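Local coordinates for alanine racemase (Enterococcus faecalis, PDB 3E6E), which belongs to the alanine racemase family, whose chains join an N-terminal TIM-type barrel to a largely beta C-terminal domain, with DCS bound in the pocket of the model, at residues Phe63-Leu68 / Ile72-Ala77; Leu143-Thr148 / Phe188-Ala193; Thr332-Asp337 / Asn342-Val347; Ala208-His213 / Asn219-Gly224. The protein carries 1 engineered substitution. All blocks are in the same frame, centred on the assembly; numbering follows the deposited sequence.

Contact 1: residues Phe63-Leu68 / Ile72-Ala77; sequences FCVALL and IELREA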
loop_
_atom_site.group_PDB
_atom_site.type_symbol
_atom_site.label_atom_id
_atom_site.label_comp_id
_atom_site.label_asym_id
_atom_site.label_seq_id
_atom_site.Cartn_x
_atom_site.Cartn_y
_atom_site.Cartn_z
ATOM N N PHE A 63 -7.449 4.261 23.498
ATOM C CA PHE A 63 -6.941 3.935 22.163
ATOM C C PHE A 63 -5.495 3.458 22.059
ATOM O O PHE A 63 -4.606 3.964 22.750
ATOM C CB PHE A 63 -7.126 5.138 21.238
ATOM C CG PHE A 63 -8.523 5.624 21.184
ATOM C CD1 PHE A 63 -8.965 6.599 22.070
ATOM C CD2 PHE A 63 -9.432 5.050 20.300
ATOM C CE1 PHE A 63 -10.306 7.000 22.087
ATOM C CE2 PHE A 63 -10.768 5.436 20.302
ATOM C CZ PHE A 63 -11.209 6.416 21.202
ATOM N N CYS A 64 -5.277 2.492 21.162
ATOM C CA CYS A 64 -3.959 1.915 20.905
ATOM C C CYS A 64 -3.523 2.178 19.473
ATOM O O CYS A 64 -4.285 1.959 18.535
ATOM C CB CYS A 64 -3.987 0.408 21.124
ATOM S SG CYS A 64 -4.506 -0.110 22.769
ATOM N N VAL A 65 -2.293 2.644 19.317
ATOM C CA VAL A 65 -1.734 2.926 18.006
ATOM C C VAL A 65 -0.312 2.402 18.033
ATOM O O VAL A 65 0.171 1.976 19.079
ATOM C CB VAL A 65 -1.702 4.442 17.702
ATOM C CG1 VAL A 65 -3.107 5.006 17.712
ATOM C CG2 VAL A 65 -0.817 5.153 18.723
ATOM N N ALA A 66 0.365 2.437 16.892
ATOM C CA ALA A 66 1.738 1.956 16.826
ATOM C C ALA A 66 2.756 3.076 16.870
ATOM O O ALA A 66 3.852 2.891 17.387
ATOM C CB ALA A 66 1.943 1.153 15.564
ATOM N N LEU A 67 2.392 4.239 16.335
ATOM C CA LEU A 67 3.321 5.356 16.266
ATOM C C LEU A 67 2.939 6.644 16.986
ATOM O O LEU A 67 1.770 7.029 17.040
ATOM C CB LEU A 67 3.594 5.686 14.802
ATOM C CG LEU A 67 3.700 4.489 13.863
ATOM C CD1 LEU A 67 4.067 4.989 12.485
ATOM C CD2 LEU A 67 4.741 3.514 14.363
ATOM N N LEU A 68 3.952 7.312 17.528
ATOM C CA LEU A 68 3.736 8.564 18.217
ATOM C C LEU A 68 2.947 9.474 17.286
ATOM O O LEU A 68 2.040 10.189 17.709
ATOM C CB LEU A 68 5.078 9.199 18.571
ATOM C CG LEU A 68 4.971 10.607 19.156
ATOM C CD1 LEU A 68 3.853 10.666 20.207
ATOM C CD2 LEU A 68 6.310 11.002 19.754
ATOM N N ILE A 72 -0.435 11.591 18.019
ATOM C CA ILE A 72 -0.674 13.019 17.933
ATOM C C ILE A 72 -1.904 13.307 17.076
ATOM O O ILE A 72 -2.688 14.200 17.392
ATOM C CB ILE A 72 0.591 13.751 17.408
ATOM C CG1 ILE A 72 1.697 13.632 18.468
ATOM C CG2 ILE A 72 0.292 15.210 17.107
ATOM C CD1 ILE A 72 2.983 14.287 18.116
ATOM N N GLU A 73 -2.101 12.538 16.013
ATOM C CA GLU A 73 -3.262 12.757 15.174
ATOM C C GLU A 73 -4.486 12.650 16.066
ATOM O O GLU A 73 -5.350 13.532 16.051
ATOM C CB GLU A 73 -3.333 11.723 14.046
ATOM C CG GLU A 73 -4.666 11.732 13.290
ATOM C CD GLU A 73 -4.620 10.987 11.962
ATOM O OE1 GLU A 73 -4.213 11.601 10.951
ATOM O OE2 GLU A 73 -4.989 9.793 11.930
ATOM N N LEU A 74 -4.553 11.593 16.871
ATOM C CA LEU A 74 -5.702 11.419 17.760
ATOM C C LEU A 74 -5.927 12.618 18.678
ATOM O O LEU A 74 -7.070 13.009 18.947
ATOM C CB LEU A 74 -5.546 10.159 18.606
ATOM C CG LEU A 74 -5.638 8.855 17.820
ATOM C CD1 LEU A 74 -5.556 7.664 18.765
ATOM C CD2 LEU A 74 -6.952 8.835 17.048
ATOM N N ARG A 75 -4.839 13.201 19.163
ATOM C CA ARG A 75 -4.969 14.344 20.038
ATOM C C ARG A 75 -5.495 15.539 19.264
ATOM O O ARG A 75 -6.490 16.152 19.661
ATOM C CB ARG A 75 -3.630 14.685 20.701
ATOM C CG ARG A 75 -3.245 13.773 21.869
ATOM C CD ARG A 75 -4.449 13.366 22.714
ATOM N NE ARG A 75 -4.048 12.953 24.058
ATOM C CZ ARG A 75 -4.776 12.187 24.868
ATOM N NH1 ARG A 75 -5.962 11.725 24.477
ATOM N NH2 ARG A 75 -4.323 11.900 26.082
ATOM N N GLU A 76 -4.830 15.861 18.156
ATOM C CA GLU A 76 -5.240 16.984 17.324
ATOM C C GLU A 76 -6.686 16.847 16.863
ATOM O O GLU A 76 -7.347 17.837 16.562
ATOM C CB GLU A 76 -4.316 17.107 16.111
ATOM C CG GLU A 76 -3.006 17.822 16.405
ATOM C CD GLU A 76 -2.003 17.713 15.271
ATOM O OE1 GLU A 76 -0.854 18.179 15.448
ATOM O OE2 GLU A 76 -2.354 17.160 14.202
ATOM N N ALA A 77 -7.180 15.617 16.836
ATOM C CA ALA A 77 -8.541 15.354 16.397
ATOM C C ALA A 77 -9.576 15.626 17.467
ATOM O O ALA A 77 -10.769 15.684 17.171
ATOM C CB ALA A 77 -8.662 13.909 15.916
#
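The carbonyl oxygen of L68 receives the amide of I72, with I72 N 2.9 Å from L68 O, in the first full turn of the helix of a beta-alpha-beta unit: strand 62-65, helix 68-76, strand 83-85. The unit is one step of the parallel barrel. This bond belongs to the helix's own first turn; helix and strand are joined by apolar packing of L74 on F63 and V65. I72 also lies alongside the accepting group through its side chain, CG1 standing 3.5 Å from L68 O. One turn apart on the helix, the two side chains pass at a slant, L68 CD1 lying 4.1 Å from I72 CG1.

Farther along, L74 carries the weight of the packing on the strand. Its CG lies opposite the carbonyl carbon (chi1 -69°), and this sends the isobutyl group down to the strand, where it and V65 slide past each other in opposite directions. F63 and V65, which alternate with C64 along the strand, both present their side chains to this leucine. On the helix's neighbouring flank, R75 uses its guanidinium nitrogens to hold the carbonyl oxygens of V79, D81, Y100 and D101, while L68 packs on H6 of the second subunit. Between strand and helix a single methyl, L74 CD1, meets two partners, lying 3.8 Å from V65 CG1 and 3.9 Å from F63 CB.

Contact 2: residues Leu143-Thr148 / Phe188-Ala193; sequences LTPEET and FKAVLA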
loop_
_atom_site.group_PDB
_atom_site.type_symbol
_atom_site.label_atom_id
_atom_site.label_comp_id
_atom_site.label_asym_id
_atom_site.label_seq_id
_atom_site.Cartn_x
_atom_site.Cartn_y
_atom_site.Cartn_z
ATOM N N LEU A 143 11.829 -10.212 29.476
ATOM C CA LEU A 143 11.750 -11.667 29.424
ATOM C C LEU A 143 11.435 -12.387 30.746
ATOM O O LEU A 143 10.713 -13.376 30.746
ATOM C CB LEU A 143 13.039 -12.233 28.824
ATOM C CG LEU A 143 13.219 -12.043 27.310
ATOM C CD1 LEU A 143 13.161 -10.570 26.954
ATOM C CD2 LEU A 143 14.547 -12.622 26.880
ATOM N N THR A 144 11.951 -11.895 31.871
ATOM C CA THR A 144 11.715 -12.563 33.160
ATOM C C THR A 144 10.985 -11.750 34.222
ATOM O O THR A 144 10.981 -10.521 34.181
ATOM C CB THR A 144 13.033 -13.000 33.806
ATOM O OG1 THR A 144 13.800 -11.834 34.121
ATOM C CG2 THR A 144 13.830 -13.906 32.873
ATOM N N PRO A 145 10.379 -12.442 35.206
ATOM C CA PRO A 145 9.632 -11.850 36.327
ATOM C C PRO A 145 10.470 -10.848 37.127
ATOM O O PRO A 145 10.041 -9.716 37.371
ATOM C CB PRO A 145 9.258 -13.062 37.178
ATOM C CG PRO A 145 9.153 -14.164 36.169
ATOM C CD PRO A 145 10.344 -13.914 35.281
ATOM N N GLU A 146 11.667 -11.269 37.534
ATOM C CA GLU A 146 12.551 -10.396 38.298
ATOM C C GLU A 146 12.865 -9.126 37.524
ATOM O O GLU A 146 12.986 -8.049 38.105
ATOM C CB GLU A 146 13.857 -11.115 38.657
ATOM C CG GLU A 146 14.600 -11.737 37.487
ATOM C CD GLU A 146 14.101 -13.140 37.126
ATOM O OE1 GLU A 146 14.810 -13.831 36.353
ATOM O OE2 GLU A 146 13.014 -13.549 37.608
ATOM N N GLU A 147 12.996 -9.261 36.209
ATOM C CA GLU A 147 13.287 -8.127 35.349
ATOM C C GLU A 147 12.168 -7.100 35.409
ATOM O O GLU A 147 12.419 -5.892 35.436
ATOM C CB GLU A 147 13.471 -8.592 33.905
ATOM C CG GLU A 147 14.864 -9.078 33.599
ATOM C CD GLU A 147 15.081 -9.341 32.115
ATOM O OE1 GLU A 147 14.546 -8.558 31.287
ATOM O OE2 GLU A 147 15.804 -10.315 31.780
ATOM N N THR A 148 10.932 -7.584 35.424
ATOM C CA THR A 148 9.796 -6.685 35.477
ATOM C C THR A 148 9.676 -6.126 36.888
ATOM O O THR A 148 9.300 -4.965 37.073
ATOM C CB THR A 148 8.491 -7.402 35.082
ATOM O OG1 THR A 148 7.881 -7.973 36.240
ATOM C CG2 THR A 148 8.785 -8.502 34.082
ATOM N N PHE A 188 2.966 -15.130 32.179
ATOM C CA PHE A 188 2.469 -13.824 32.581
ATOM C C PHE A 188 1.883 -13.880 33.978
ATOM O O PHE A 188 1.693 -12.845 34.621
ATOM C CB PHE A 188 1.407 -13.309 31.608
ATOM C CG PHE A 188 1.027 -11.873 31.844
ATOM C CD1 PHE A 188 1.946 -10.853 31.626
ATOM C CD2 PHE A 188 -0.231 -11.545 32.312
ATOM C CE1 PHE A 188 1.610 -9.529 31.874
ATOM C CE2 PHE A 188 -0.574 -10.229 32.561
ATOM C CZ PHE A 188 0.342 -9.221 32.345
ATOM N N LYS A 189 1.569 -15.085 34.444
ATOM C CA LYS A 189 1.031 -15.227 35.788
ATOM C C LYS A 189 2.217 -15.031 36.723
ATOM O O LYS A 189 2.141 -14.284 37.698
ATOM C CB LYS A 189 0.413 -16.611 36.002
ATOM C CG LYS A 189 -0.536 -16.648 37.187
ATOM C CD LYS A 189 -1.137 -18.029 37.477
ATOM C CE LYS A 189 -2.170 -18.477 36.435
ATOM N NZ LYS A 189 -1.593 -19.140 35.211
ATOM N N ALA A 190 3.328 -15.680 36.386
ATOM C CA ALA A 190 4.544 -15.590 37.175
ATOM C C ALA A 190 4.947 -14.138 37.357
ATOM O O ALA A 190 5.190 -13.681 38.476
ATOM C CB ALA A 190 5.660 -16.352 36.487
ATOM N N VAL A 191 4.995 -13.419 36.255
ATOM C CA VAL A 191 5.395 -12.017 36.238
ATOM C C VAL A 191 4.610 -11.209 37.265
ATOM O O VAL A 191 5.209 -10.477 38.079
ATOM C CB VAL A 191 5.197 -11.390 34.846
ATOM C CG1 VAL A 191 5.525 -9.906 34.880
ATOM C CG2 VAL A 191 6.050 -12.108 33.812
ATOM N N LEU A 192 3.296 -11.280 37.193
ATOM C CA LEU A 192 2.432 -10.541 38.100
ATOM C C LEU A 192 2.519 -11.099 39.516
ATOM O O LEU A 192 2.136 -10.423 40.479
ATOM C CB LEU A 192 0.975 -10.601 37.615
ATOM C CG LEU A 192 0.667 -10.029 36.227
ATOM C CD1 LEU A 192 -0.833 -10.045 35.994
ATOM C CD2 LEU A 192 1.193 -8.613 36.125
ATOM N N ALA A 193 3.036 -12.324 39.627
ATOM C CA ALA A 193 3.157 -13.024 40.907
ATOM C C ALA A 193 4.204 -12.457 41.869
ATOM O O ALA A 193 4.123 -12.643 43.086
ATOM C CB ALA A 193 3.440 -14.505 40.654
#
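T148 and V191 meet at about a right angle, the threonine turning its hydroxyl and its methyl together against one branch of the valine. T148 OG1 is 3.3 Å from V191 CG1, a tight approach, and T148 CG2 follows at 3.6 Å from the same V191 CG1. That branch is sent across to the threonine because it lies opposite the backbone nitrogen of V191 (chi1 176°). The hydroxyl is not left to the apolar surface: T148 OG1 donates to P145 O at 3.0 Å, in the plane of the carbonyl and on a lone pair, with a C=O...donor angle of 135°. The bond is consistent with a fixed rotation of the threonine, one that puts both OG1 and CG2 on the valine branch.

P145, in the first turn of helix 145-158, brings its ring flank to the other helix. P145 CB sits 4.1 Å from V191 CA, so the ring packs directly on the valine backbone, and P145 CG is 4.1 Å from A190 CB. T144 caps the same helix start, its OG1 accepting a weak bond from E147 N. Two surface helices of the barrel are thus joined by the first turn of helix 145-158 and the last turn of helix 179-193. They follow the adjacent parallel strands 129-132 and 165-167, and V191 and F188 both touch V133, just beyond strand 129-132.

Contact 3: residues Thr332-Asp337 / Asn342-Val347; sequences TLVGKD and NTLQMV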
loop_
_atom_site.group_PDB
_atom_site.type_symbol
_atom_site.label_atom_id
_atom_site.label_comp_id
_atom_site.label_asym_id
_atom_site.label_seq_id
_atom_site.Cartn_x
_atom_site.Cartn_y
_atom_site.Cartn_z
ATOM N N THR A 332 -18.319 -4.256 -8.078
ATOM C CA THR A 332 -18.143 -4.589 -6.681
ATOM C C THR A 332 -16.996 -5.575 -6.441
ATOM O O THR A 332 -17.091 -6.756 -6.785
ATOM C CB THR A 332 -19.431 -5.170 -6.121
ATOM O OG1 THR A 332 -20.514 -4.271 -6.408
ATOM C CG2 THR A 332 -19.303 -5.373 -4.611
ATOM N N LEU A 333 -15.911 -5.083 -5.852
ATOM C CA LEU A 333 -14.764 -5.929 -5.562
ATOM C C LEU A 333 -14.847 -6.544 -4.159
ATOM O O LEU A 333 -14.487 -7.707 -3.959
ATOM C CB LEU A 333 -13.463 -5.138 -5.724
ATOM C CG LEU A 333 -13.108 -4.725 -7.165
ATOM C CD1 LEU A 333 -13.930 -3.523 -7.592
ATOM C CD2 LEU A 333 -11.643 -4.390 -7.253
ATOM N N VAL A 334 -15.319 -5.770 -3.189
ATOM C CA VAL A 334 -15.453 -6.268 -1.825
ATOM C C VAL A 334 -16.819 -5.853 -1.291
ATOM O O VAL A 334 -17.101 -4.669 -1.144
ATOM C CB VAL A 334 -14.333 -5.697 -0.919
ATOM C CG1 VAL A 334 -14.514 -6.185 0.503
ATOM C CG2 VAL A 334 -12.978 -6.116 -1.451
ATOM N N GLY A 335 -17.674 -6.827 -1.013
ATOM C CA GLY A 335 -18.998 -6.510 -0.527
ATOM C C GLY A 335 -20.027 -7.428 -1.157
ATOM O O GLY A 335 -19.688 -8.538 -1.565
ATOM N N LYS A 336 -21.275 -6.970 -1.240
ATOM C CA LYS A 336 -22.361 -7.759 -1.810
ATOM C C LYS A 336 -22.931 -7.134 -3.077
ATOM O O LYS A 336 -22.754 -5.949 -3.339
ATOM C CB LYS A 336 -23.488 -7.921 -0.791
ATOM C CG LYS A 336 -23.019 -8.423 0.561
ATOM C CD LYS A 336 -24.174 -8.872 1.457
ATOM C CE LYS A 336 -24.917 -10.076 0.873
ATOM N NZ LYS A 336 -26.048 -10.526 1.751
ATOM N N ASP A 337 -23.610 -7.956 -3.863
ATOM C CA ASP A 337 -24.236 -7.523 -5.105
ATOM C C ASP A 337 -25.127 -8.690 -5.477
ATOM O O ASP A 337 -24.642 -9.774 -5.820
ATOM C CB ASP A 337 -23.188 -7.283 -6.200
ATOM C CG ASP A 337 -23.741 -6.495 -7.398
ATOM O OD1 ASP A 337 -23.004 -6.352 -8.401
ATOM O OD2 ASP A 337 -24.899 -6.014 -7.336
ATOM N N ASN A 342 -18.254 -10.876 -1.990
ATOM C CA ASN A 342 -16.811 -10.899 -2.024
ATOM C C ASN A 342 -16.439 -10.312 -0.680
ATOM O O ASN A 342 -16.870 -9.213 -0.322
ATOM C CB ASN A 342 -16.255 -10.068 -3.168
ATOM C CG ASN A 342 -15.898 -10.917 -4.351
ATOM O OD1 ASN A 342 -15.900 -12.137 -4.248
ATOM N ND2 ASN A 342 -15.574 -10.292 -5.473
ATOM N N THR A 343 -15.681 -11.092 0.082
ATOM C CA THR A 343 -15.265 -10.711 1.425
ATOM C C THR A 343 -13.770 -10.508 1.457
ATOM O O THR A 343 -13.050 -11.023 0.614
ATOM C CB THR A 343 -15.571 -11.820 2.405
ATOM O OG1 THR A 343 -14.629 -12.887 2.202
ATOM C CG2 THR A 343 -16.973 -12.350 2.188
ATOM N N LEU A 344 -13.292 -9.766 2.440
ATOM C CA LEU A 344 -11.865 -9.553 2.547
ATOM C C LEU A 344 -11.154 -10.915 2.668
ATOM O O LEU A 344 -10.094 -11.123 2.073
ATOM C CB LEU A 344 -11.566 -8.694 3.772
ATOM C CG LEU A 344 -10.791 -7.413 3.492
ATOM C CD1 LEU A 344 -11.593 -6.520 2.557
ATOM C CD2 LEU A 344 -10.519 -6.714 4.810
ATOM N N GLN A 345 -11.737 -11.842 3.427
ATOM C CA GLN A 345 -11.127 -13.154 3.600
ATOM C C GLN A 345 -10.836 -13.790 2.261
ATOM O O GLN A 345 -9.721 -14.261 2.019
ATOM C CB GLN A 345 -12.034 -14.083 4.398
ATOM C CG GLN A 345 -11.488 -14.440 5.769
ATOM C CD GLN A 345 -10.135 -15.109 5.704
ATOM O OE1 GLN A 345 -10.003 -16.220 5.193
ATOM N NE2 GLN A 345 -9.116 -14.434 6.230
ATOM N N MET A 346 -11.853 -13.807 1.395
ATOM C CA MET A 346 -11.718 -14.378 0.062
ATOM C C MET A 346 -10.533 -13.721 -0.628
ATOM O O MET A 346 -9.694 -14.402 -1.235
ATOM C CB MET A 346 -12.995 -14.149 -0.723
ATOM C CG MET A 346 -14.109 -15.079 -0.314
ATOM S SD MET A 346 -15.722 -14.450 -0.784
ATOM C CE MET A 346 -15.694 -14.788 -2.572
ATOM N N VAL A 347 -10.448 -12.398 -0.509
ATOM C CA VAL A 347 -9.343 -11.667 -1.105
ATOM C C VAL A 347 -8.024 -12.126 -0.490
ATOM O O VAL A 347 -7.019 -12.303 -1.191
ATOM C CB VAL A 347 -9.483 -10.159 -0.877
ATOM C CG1 VAL A 347 -8.253 -9.441 -1.412
ATOM C CG2 VAL A 347 -10.742 -9.650 -1.558
#
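G335 and N342 form an antiparallel, hydrogen-bonded pair: G335 N lies 2.6 Å from N342 O, and N342 N lies 2.8 Å from G335 O. The chain turns a corner through 333-335, G335 included; L333 and V334 both face L249, a classic beta bulge. G335 has backbone angles (phi 140°, psi -155°) that suit glycine, since a beta carbon would collide with the carbonyl oxygen before it.

The side chain of N342 lies against the carbonyl of L333. Its CB comes within 3.1 Å of L333 O, and its ND2 gives that same oxygen only a weak bond. The stronger partner of ND2 is T298 O, while OD1 has a weak bond from R305, so the buried amide is satisfied at both ends.

V334 divides its two branches between two residues of the helix. V334 CG1, lying opposite the backbone nitrogen, is 3.6 Å from L344 CD1 on a slanting approach; V334 CG2 stands 4.2 Å from V347 CG2, the two valines crossing at about a right angle. T343 starts the helix in a capping box, its OG1 accepting from M346 N at 3.0 Å and its N giving a weak bond back to M346 SD. A short beta hairpin, 336-337 with 340-342, thus runs directly into a capped helix within the C-terminal domain, with L344 and V347 packed on helix 355-361.

Contact 4: residues Ala208-His213 / Asn219-Gly224; sequences ATALWH and NMIRYG. With DCS (D-[3-hydroxy-2-methyl-5-phosphonooxymethyl-pyridin-4-ylmethyl]-N,O-cycloserylamide), chain D.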
loop_
_atom_site.group_PDB
_atom_site.type_symbol
_atom_site.label_atom_id
_atom_site.label_comp_id
_atom_site.label_asym_id
_atom_site.label_seq_id
_atom_site.Cartn_x
_atom_site.Cartn_y
_atom_site.Cartn_z
ATOM N N ALA A 208 -8.591 -11.945 18.981
ATOM C CA ALA A 208 -8.607 -13.387 19.123
ATOM C C ALA A 208 -8.847 -13.845 20.567
ATOM O O ALA A 208 -9.845 -14.515 20.838
ATOM C CB ALA A 208 -7.296 -13.975 18.601
ATOM N N THR A 209 -7.949 -13.480 21.489
ATOM C CA THR A 209 -8.076 -13.919 22.887
ATOM C C THR A 209 -9.427 -13.571 23.489
ATOM O O THR A 209 -10.024 -14.396 24.169
ATOM C CB THR A 209 -6.948 -13.343 23.822
ATOM O OG1 THR A 209 -7.391 -12.130 24.426
ATOM C CG2 THR A 209 -5.665 -13.064 23.046
ATOM N N ALA A 210 -9.913 -12.361 23.215
ATOM C CA ALA A 210 -11.201 -11.914 23.739
ATOM C C ALA A 210 -12.354 -12.788 23.271
ATOM O O ALA A 210 -13.247 -13.135 24.041
ATOM C CB ALA A 210 -11.459 -10.467 23.336
ATOM N N LEU A 211 -12.339 -13.141 21.994
ATOM C CA LEU A 211 -13.393 -13.969 21.453
ATOM C C LEU A 211 -13.353 -15.388 22.004
ATOM O O LEU A 211 -14.312 -15.842 22.630
ATOM C CB LEU A 211 -13.291 -13.988 19.928
ATOM C CG LEU A 211 -13.564 -12.640 19.243
ATOM C CD1 LEU A 211 -13.197 -12.727 17.789
ATOM C CD2 LEU A 211 -15.032 -12.258 19.403
ATOM N N TRP A 212 -12.230 -16.071 21.810
ATOM C CA TRP A 212 -12.091 -17.470 22.233
ATOM C C TRP A 212 -11.499 -17.814 23.608
ATOM O O TRP A 212 -11.592 -18.958 24.050
ATOM C CB TRP A 212 -11.326 -18.225 21.144
ATOM C CG TRP A 212 -12.005 -18.124 19.808
ATOM C CD1 TRP A 212 -13.192 -18.696 19.444
ATOM C CD2 TRP A 212 -11.578 -17.344 18.686
ATOM N NE1 TRP A 212 -13.532 -18.316 18.160
ATOM C CE2 TRP A 212 -12.558 -17.486 17.675
ATOM C CE3 TRP A 212 -10.465 -16.535 18.438
ATOM C CZ2 TRP A 212 -12.454 -16.854 16.439
ATOM C CZ3 TRP A 212 -10.362 -15.898 17.201
ATOM C CH2 TRP A 212 -11.354 -16.066 16.220
ATOM N N HIS A 213 -10.891 -16.845 24.283
ATOM C CA HIS A 213 -10.308 -17.079 25.608
ATOM C C HIS A 213 -10.805 -15.991 26.559
ATOM O O HIS A 213 -10.022 -15.344 27.251
ATOM C CB HIS A 213 -8.785 -17.011 25.525
ATOM C CG HIS A 213 -8.163 -18.130 24.757
ATOM N ND1 HIS A 213 -7.489 -17.932 23.574
ATOM C CD2 HIS A 213 -8.055 -19.449 25.035
ATOM C CE1 HIS A 213 -6.985 -19.080 23.157
ATOM N NE2 HIS A 213 -7.314 -20.018 24.028
ATOM N N ASN A 219 -8.165 -6.670 32.955
ATOM C CA ASN A 219 -9.247 -5.716 33.171
ATOM C C ASN A 219 -9.439 -4.748 31.996
ATOM O O ASN A 219 -10.171 -3.761 32.090
ATOM C CB ASN A 219 -9.018 -4.933 34.475
ATOM C CG ASN A 219 -7.806 -4.035 34.416
ATOM O OD1 ASN A 219 -7.538 -3.399 33.398
ATOM N ND2 ASN A 219 -7.069 -3.962 35.518
ATOM N N MET A 220 -8.767 -5.050 30.895
ATOM C CA MET A 220 -8.859 -4.258 29.674
ATOM C C MET A 220 -8.353 -5.073 28.488
ATOM O O MET A 220 -7.337 -5.768 28.588
ATOM C CB MET A 220 -8.031 -2.977 29.773
ATOM C CG MET A 220 -8.122 -2.101 28.515
ATOM S SD MET A 220 -6.528 -1.732 27.735
ATOM C CE MET A 220 -6.421 -3.017 26.637
ATOM N N ILE A 221 -9.055 -4.991 27.364
ATOM C CA ILE A 221 -8.611 -5.725 26.189
ATOM C C ILE A 221 -8.331 -4.753 25.069
ATOM O O ILE A 221 -8.944 -3.684 24.991
ATOM C CB ILE A 221 -9.661 -6.744 25.703
ATOM C CG1 ILE A 221 -10.806 -6.017 25.001
ATOM C CG2 ILE A 221 -10.185 -7.569 26.889
ATOM C CD1 ILE A 221 -11.804 -6.960 24.395
ATOM N N ARG A 222 -7.381 -5.123 24.219
ATOM C CA ARG A 222 -7.001 -4.306 23.074
ATOM C C ARG A 222 -7.683 -4.831 21.801
ATOM O O ARG A 222 -7.068 -5.502 20.987
ATOM C CB ARG A 222 -5.483 -4.331 22.913
ATOM C CG ARG A 222 -4.725 -3.412 23.871
ATOM C CD ARG A 222 -3.735 -4.200 24.686
ATOM N NE ARG A 222 -3.106 -5.232 23.873
ATOM C CZ ARG A 222 -2.305 -6.174 24.358
ATOM N NH1 ARG A 222 -2.027 -6.207 25.656
ATOM N NH2 ARG A 222 -1.800 -7.106 23.552
ATOM N N TYR A 223 -8.959 -4.498 21.639
ATOM C CA TYR A 223 -9.750 -4.954 20.499
ATOM C C TYR A 223 -9.354 -4.344 19.144
ATOM O O TYR A 223 -9.500 -3.134 18.931
ATOM C CB TYR A 223 -11.228 -4.667 20.763
ATOM C CG TYR A 223 -12.168 -5.761 20.300
ATOM C CD1 TYR A 223 -13.470 -5.463 19.918
ATOM C CD2 TYR A 223 -11.766 -7.099 20.275
ATOM C CE1 TYR A 223 -14.347 -6.459 19.523
ATOM C CE2 TYR A 223 -12.643 -8.104 19.884
ATOM C CZ TYR A 223 -13.932 -7.773 19.509
ATOM O OH TYR A 223 -14.821 -8.757 19.126
ATOM N N GLY A 224 -8.886 -5.187 18.225
ATOM C CA GLY A 224 -8.493 -4.702 16.918
ATOM C C GLY A 224 -9.377 -5.099 15.739
ATOM O O GLY A 224 -10.461 -4.548 15.541
HETATM N N1 DCS D . -2.153 -5.414 21.062
HETATM C C2 DCS D . -0.843 -5.329 20.486
HETATM C C2A DCS D . 0.389 -5.179 21.359
HETATM C C3 DCS D . -0.745 -5.395 19.092
HETATM O O3 DCS D . 0.452 -5.320 18.468
HETATM C C4 DCS D . -1.963 -5.542 18.310
HETATM C C4A DCS D . -1.871 -5.623 16.799
HETATM C C5 DCS D . -3.252 -5.621 19.001
HETATM C C6 DCS D . -3.310 -5.552 20.348
HETATM C C5A DCS D . -4.567 -5.780 18.278
HETATM O O4P DCS D . -4.595 -7.070 17.662
HETATM P P DCS D . -5.799 -7.653 16.798
HETATM O O1P DCS D . -6.948 -7.716 17.680
HETATM O O2P DCS D . -6.027 -6.775 15.655
HETATM O O3P DCS D . -5.416 -8.992 16.361
HETATM N N DCS D . -0.989 -6.787 16.386
HETATM C CA DCS D . -0.751 -7.067 15.033
HETATM C C DCS D . 0.455 -6.780 14.327
HETATM O O DCS D . 1.555 -6.157 14.842
HETATM N ND DCS D . 0.333 -7.217 13.097
HETATM O OG DCS D . -0.917 -7.783 12.955
HETATM C CB DCS D . -1.571 -7.686 14.132
#
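A210 and I221 meet methyl to methyl, with A210 CB 3.7 Å from I221 CD1, and the same alanine carbon lies obliquely off the ring of Y223. L211 crosses Y223 at about a right angle, its CD2 coming 3.5 Å from Y223 OH. That hydroxyl finds its polar partner in the hydroxyl of Y241. Behind these side chains, E25 of helix 15-28 touches A210, I221 and Y223, and L35 of the neighbouring strand backs the last two.

Between I221 and Y223, R222 points the other way, into the pocket. Bent at its second and third torsions, it brings the edge of its guanidinium to the pyridine nitrogen of DCS: R222 NE is 3.0 Å from N1 of DCS, and NH2 adds a weak bond to the same atom. In the second shell, T168 O and H203 ND1 both bond R222 NH1 and so orient the group. Just past the strand, G224 N makes weak bonds to the phosphate atom O1P of DCS and to S207 OG, at the start of helix 207-212. An arginine on the last barrel strand at the pyridine nitrogen, with a backbone amide just beyond it at the phosphate, is characteristic of the alanine racemase pocket.

Followed from the N terminus, the four contacts close in the order 1, 2, 4, 3, strictly in series, none nesting in or crossing another. Contact 1 spans only three residues, binding a barrel strand to its own helix. Contact 2 closes a far longer loop of 39 residues, bringing together helices that follow adjacent strands. Contact 4 spans five residues and ties helix 207-212 to the last barrel strand. Contact 3 closes a four-residue connection in the C-terminal domain, its centre about 26 Å from that of contact 4. Contacts 1 and 4 alone touch: C64 SG lies 3.5 Å from R222 CG, inside the barrel, where strands 62-65 and 220-223 flank strand 34-38.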